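Local structure of abietadiene synthase, chloroplastic (Abies grandis, 3S9V) at residues L88-W93 with Y102-A107. The protein is a terpene synthase of the grand fir chloroplast, a large and mostly helical enzyme with an N-terminal terpene synthase domain and a metal-binding domain. Sequence-based numbering, arbitrary orientation.
Sequences LKDGSW and YDRILA
Leu88 lays its CD1 methyl over one face of the Arg104 guanidinium. The methyl sits above the centre of the group, with CD1 3.4 Å from Arg104 CZ, and the two side chains cross at about a right angle. Beyond a bend at chi2 (-55°) the Arg104 chain runs on with chi3 extended and brings the guanidinium against Leu88, Asp90 and Ser92. Asp90 OD1 approaches the guanidinium at its edge, in plane, but the salt bridge is long, 3.9 Å from Arg104 NH1. The carboxylate plane stands 75° from the guanidinium plane. Ser92 OG takes a weak hydrogen bond from Arg104 NH1 at 3.4 Å. The stronger partner of Arg104 is the backbone O of Glu95, bound through NH2.

Asp90 OD2 fixes the loop from within. It accepts from Ser92 OG at 2.7 Å, on the syn side, and from Ser92 N at 2.9 Å, from above the carboxylate plane. The latter bond closes an Asx turn, which overlaps the type I beta turn from Leu88 to Gly91.

Past the turn, backbone meets helix. Trp93 O lies 3.2 Å from Arg104 CD and also receives a CA-H...O contact from Arg104. Trp93 CB packs on Ala107 CB at 4.0 Å. The indole turns from residues 102-107 to Cys111 and Leu115, further along helix 101-117, and its NE1 bonds to Ile83 O. Trp93 also touches Gln87, whose NE2 bonds to Gly91 O. Gln87, Gly91 and Trp93 fit the QxxxGxW core of the QW motif, known from the alpha/alpha barrels of triterpene cyclases and related terpene synthases; its Trp93 joins the loop after helix 77-85 to helix 101-117.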
ATOM      1  N   LEU A  88     -37.641  -3.212  -1.698  1.00 28.85           N
ATOM      2  CA  LEU A  88     -37.472  -2.893  -0.284  1.00 29.02           C
ATOM      3  C   LEU A  88     -38.777  -2.418   0.360  1.00 29.59           C
ATOM      4  O   LEU A  88     -39.762  -2.152  -0.333  1.00 29.80           O
ATOM      5  CB  LEU A  88     -36.379  -1.831  -0.123  1.00 31.87           C
ATOM      6  CG  LEU A  88     -35.015  -2.177  -0.737  1.00 33.79           C
ATOM      7  CD1 LEU A  88     -34.054  -1.018  -0.534  1.00 32.55           C
ATOM      8  CD2 LEU A  88     -34.455  -3.445  -0.098  1.00 31.75           C
ATOM      9  N   LYS A  89     -38.775  -2.309   1.687  1.00 30.92           N
ATOM     10  CA  LYS A  89     -39.960  -1.888   2.442  1.00 32.64           C
ATOM     11  C   LYS A  89     -40.516  -0.515   2.090  1.00 28.78           C
ATOM     12  O   LYS A  89     -41.725  -0.306   2.141  1.00 30.23           O
ATOM     13  CB  LYS A  89     -39.679  -1.933   3.948  1.00 34.59           C
ATOM     14  CG  LYS A  89     -39.533  -3.337   4.498  1.00 52.20           C
ATOM     15  CD  LYS A  89     -39.317  -3.332   6.005  1.00 60.77           C
ATOM     16  CE  LYS A  89     -39.225  -4.753   6.542  1.00 64.56           C
ATOM     17  NZ  LYS A  89     -39.009  -4.778   8.013  1.00 70.86           N
ATOM     18  N   ASP A  90     -39.646   0.423   1.744  1.00 25.34           N
ATOM     19  CA  ASP A  90     -40.104   1.762   1.398  1.00 24.82           C
ATOM     20  C   ASP A  90     -40.565   1.856  -0.063  1.00 25.17           C
ATOM     21  O   ASP A  90     -40.948   2.923  -0.534  1.00 27.67           O
ATOM     22  CB  ASP A  90     -38.998   2.788   1.675  1.00 25.20           C
ATOM     23  CG  ASP A  90     -37.747   2.560   0.825  1.00 35.78           C
ATOM     24  OD1 ASP A  90     -36.773   3.330   0.987  1.00 34.02           O
ATOM     25  OD2 ASP A  90     -37.733   1.621  -0.003  1.00 33.80           O
ATOM     26  N   GLY A  91     -40.519   0.735  -0.779  1.00 23.76           N
ATOM     27  CA  GLY A  91     -40.966   0.728  -2.162  1.00 23.27           C
ATOM     28  C   GLY A  91     -39.878   0.904  -3.197  1.00 25.52           C
ATOM     29  O   GLY A  91     -40.132   0.818  -4.400  1.00 26.44           O
ATOM     30  N   SER A  92     -38.658   1.152  -2.742  1.00 24.23           N
ATOM     31  CA  SER A  92     -37.551   1.340  -3.664  1.00 23.32           C
ATOM     32  C   SER A  92     -36.839   0.019  -3.923  1.00 22.07           C
ATOM     33  O   SER A  92     -37.136  -0.998  -3.290  1.00 18.59           O
ATOM     34  CB  SER A  92     -36.542   2.326  -3.076  1.00 16.95           C
ATOM     35  OG  SER A  92     -35.870   1.748  -1.963  1.00 22.21           O
ATOM     36  N   TRP A  93     -35.912   0.055  -4.874  1.00 20.58           N
ATOM     37  CA  TRP A  93     -35.068  -1.088  -5.210  1.00 23.09           C
ATOM     38  C   TRP A  93     -33.654  -0.528  -5.082  1.00 25.78           C
ATOM     39  O   TRP A  93     -33.449   0.680  -5.214  1.00 25.22           O
ATOM     40  CB  TRP A  93     -35.288  -1.554  -6.653  1.00 27.01           C
ATOM     41  CG  TRP A  93     -36.412  -2.520  -6.834  1.00 22.27           C
ATOM     42  CD1 TRP A  93     -36.366  -3.883  -6.697  1.00 20.88           C
ATOM     43  CD2 TRP A  93     -37.752  -2.198  -7.203  1.00 20.53           C
ATOM     44  NE1 TRP A  93     -37.601  -4.427  -6.964  1.00 17.67           N
ATOM     45  CE2 TRP A  93     -38.470  -3.416  -7.277  1.00 11.76           C
ATOM     46  CE3 TRP A  93     -38.419  -0.995  -7.481  1.00 15.74           C
ATOM     47  CZ2 TRP A  93     -39.819  -3.465  -7.619  1.00 13.07           C
ATOM     48  CZ3 TRP A  93     -39.765  -1.046  -7.824  1.00 11.39           C
ATOM     49  CH2 TRP A  93     -40.450  -2.275  -7.890  1.00 16.80           C
ATOM     50  N   TYR A 102     -29.451   8.618  -5.109  1.00 19.16           N
ATOM     51  CA  TYR A 102     -29.295   8.376  -6.548  1.00 21.26           C
ATOM     52  C   TYR A 102     -29.494   6.907  -6.909  1.00 22.22           C
ATOM     53  O   TYR A 102     -30.228   6.580  -7.835  1.00 23.18           O
ATOM     54  CB  TYR A 102     -27.915   8.828  -7.020  1.00 20.98           C
ATOM     55  CG  TYR A 102     -27.714  10.323  -6.983  1.00 14.47           C
ATOM     56  CD1 TYR A 102     -26.654  10.879  -6.274  1.00 20.38           C
ATOM     57  CD2 TYR A 102     -28.576  11.181  -7.666  1.00 20.91           C
ATOM     58  CE1 TYR A 102     -26.450  12.255  -6.240  1.00 24.81           C
ATOM     59  CE2 TYR A 102     -28.382  12.562  -7.643  1.00 28.47           C
ATOM     60  CZ  TYR A 102     -27.314  13.091  -6.925  1.00 30.86           C
ATOM     61  OH  TYR A 102     -27.099  14.448  -6.884  1.00 39.18           O
ATOM     62  N   ASP A 103     -28.823   6.033  -6.168  1.00 22.28           N
ATOM     63  CA  ASP A 103     -28.901   4.588  -6.362  1.00 19.74           C
ATOM     64  C   ASP A 103     -30.361   4.112  -6.336  1.00 21.59           C
ATOM     65  O   ASP A 103     -30.818   3.444  -7.262  1.00 25.22           O
ATOM     66  CB  ASP A 103     -28.081   3.903  -5.253  1.00 18.17           C
ATOM     67  CG  ASP A 103     -28.088   2.370  -5.335  1.00 25.73           C
ATOM     68  OD1 ASP A 103     -27.538   1.801  -6.305  1.00 25.02           O
ATOM     69  OD2 ASP A 103     -28.632   1.731  -4.405  1.00 22.61           O
ATOM     70  N   ARG A 104     -31.094   4.466  -5.283  1.00 19.70           N
ATOM     71  CA  ARG A 104     -32.486   4.045  -5.150  1.00 17.23           C
ATOM     72  C   ARG A 104     -33.421   4.539  -6.251  1.00 18.48           C
ATOM     73  O   ARG A 104     -34.201   3.753  -6.787  1.00 20.15           O
ATOM     74  CB  ARG A 104     -33.040   4.458  -3.782  1.00 21.83           C
ATOM     75  CG  ARG A 104     -32.314   3.826  -2.596  1.00 24.11           C
ATOM     76  CD  ARG A 104     -32.288   2.300  -2.700  1.00 17.58           C
ATOM     77  NE  ARG A 104     -31.555   1.707  -1.587  1.00 22.96           N
ATOM     78  CZ  ARG A 104     -31.984   1.702  -0.327  1.00 28.76           C
ATOM     79  NH1 ARG A 104     -33.151   2.253  -0.013  1.00 27.15           N
ATOM     80  NH2 ARG A 104     -31.240   1.161   0.626  1.00 24.23           N
ATOM     81  N   ILE A 105     -33.363   5.823  -6.599  1.00 17.79           N
ATOM     82  CA  ILE A 105     -34.247   6.321  -7.653  1.00 18.88           C
ATOM     83  C   ILE A 105     -33.869   5.768  -9.019  1.00 19.57           C
ATOM     84  O   ILE A 105     -34.728   5.618  -9.885  1.00 23.82           O
ATOM     85  CB  ILE A 105     -34.260   7.868  -7.741  1.00 26.47           C
ATOM     86  CG1 ILE A 105     -32.851   8.399  -7.985  1.00 20.02           C
ATOM     87  CG2 ILE A 105     -34.848   8.451  -6.476  1.00 32.16           C
ATOM     88  CD1 ILE A 105     -32.806   9.889  -8.222  1.00 25.16           C
ATOM     89  N   LEU A 106     -32.586   5.469  -9.215  1.00 18.59           N
ATOM     90  CA  LEU A 106     -32.112   4.907 -10.480  1.00 17.83           C
ATOM     91  C   LEU A 106     -32.674   3.499 -10.630  1.00 16.80           C
ATOM     92  O   LEU A 106     -33.276   3.159 -11.646  1.00 14.70           O
ATOM     93  CB  LEU A 106     -30.582   4.835 -10.502  1.00 17.03           C
ATOM     94  CG  LEU A 106     -29.967   4.158 -11.730  1.00 19.25           C
ATOM     95  CD1 LEU A 106     -30.076   5.105 -12.911  1.00 17.07           C
ATOM     96  CD2 LEU A 106     -28.502   3.809 -11.475  1.00 17.11           C
ATOM     97  N   ALA A 107     -32.476   2.686  -9.600  1.00 17.52           N
ATOM     98  CA  ALA A 107     -32.958   1.310  -9.617  1.00 22.87           C
ATOM     99  C   ALA A 107     -34.483   1.215  -9.658  1.00 22.97           C
ATOM    100  O   ALA A 107     -35.032   0.373 -10.370  1.00 28.54           O
ATOM    101  CB  ALA A 107     -32.423   0.550  -8.396  1.00 14.59           C
TER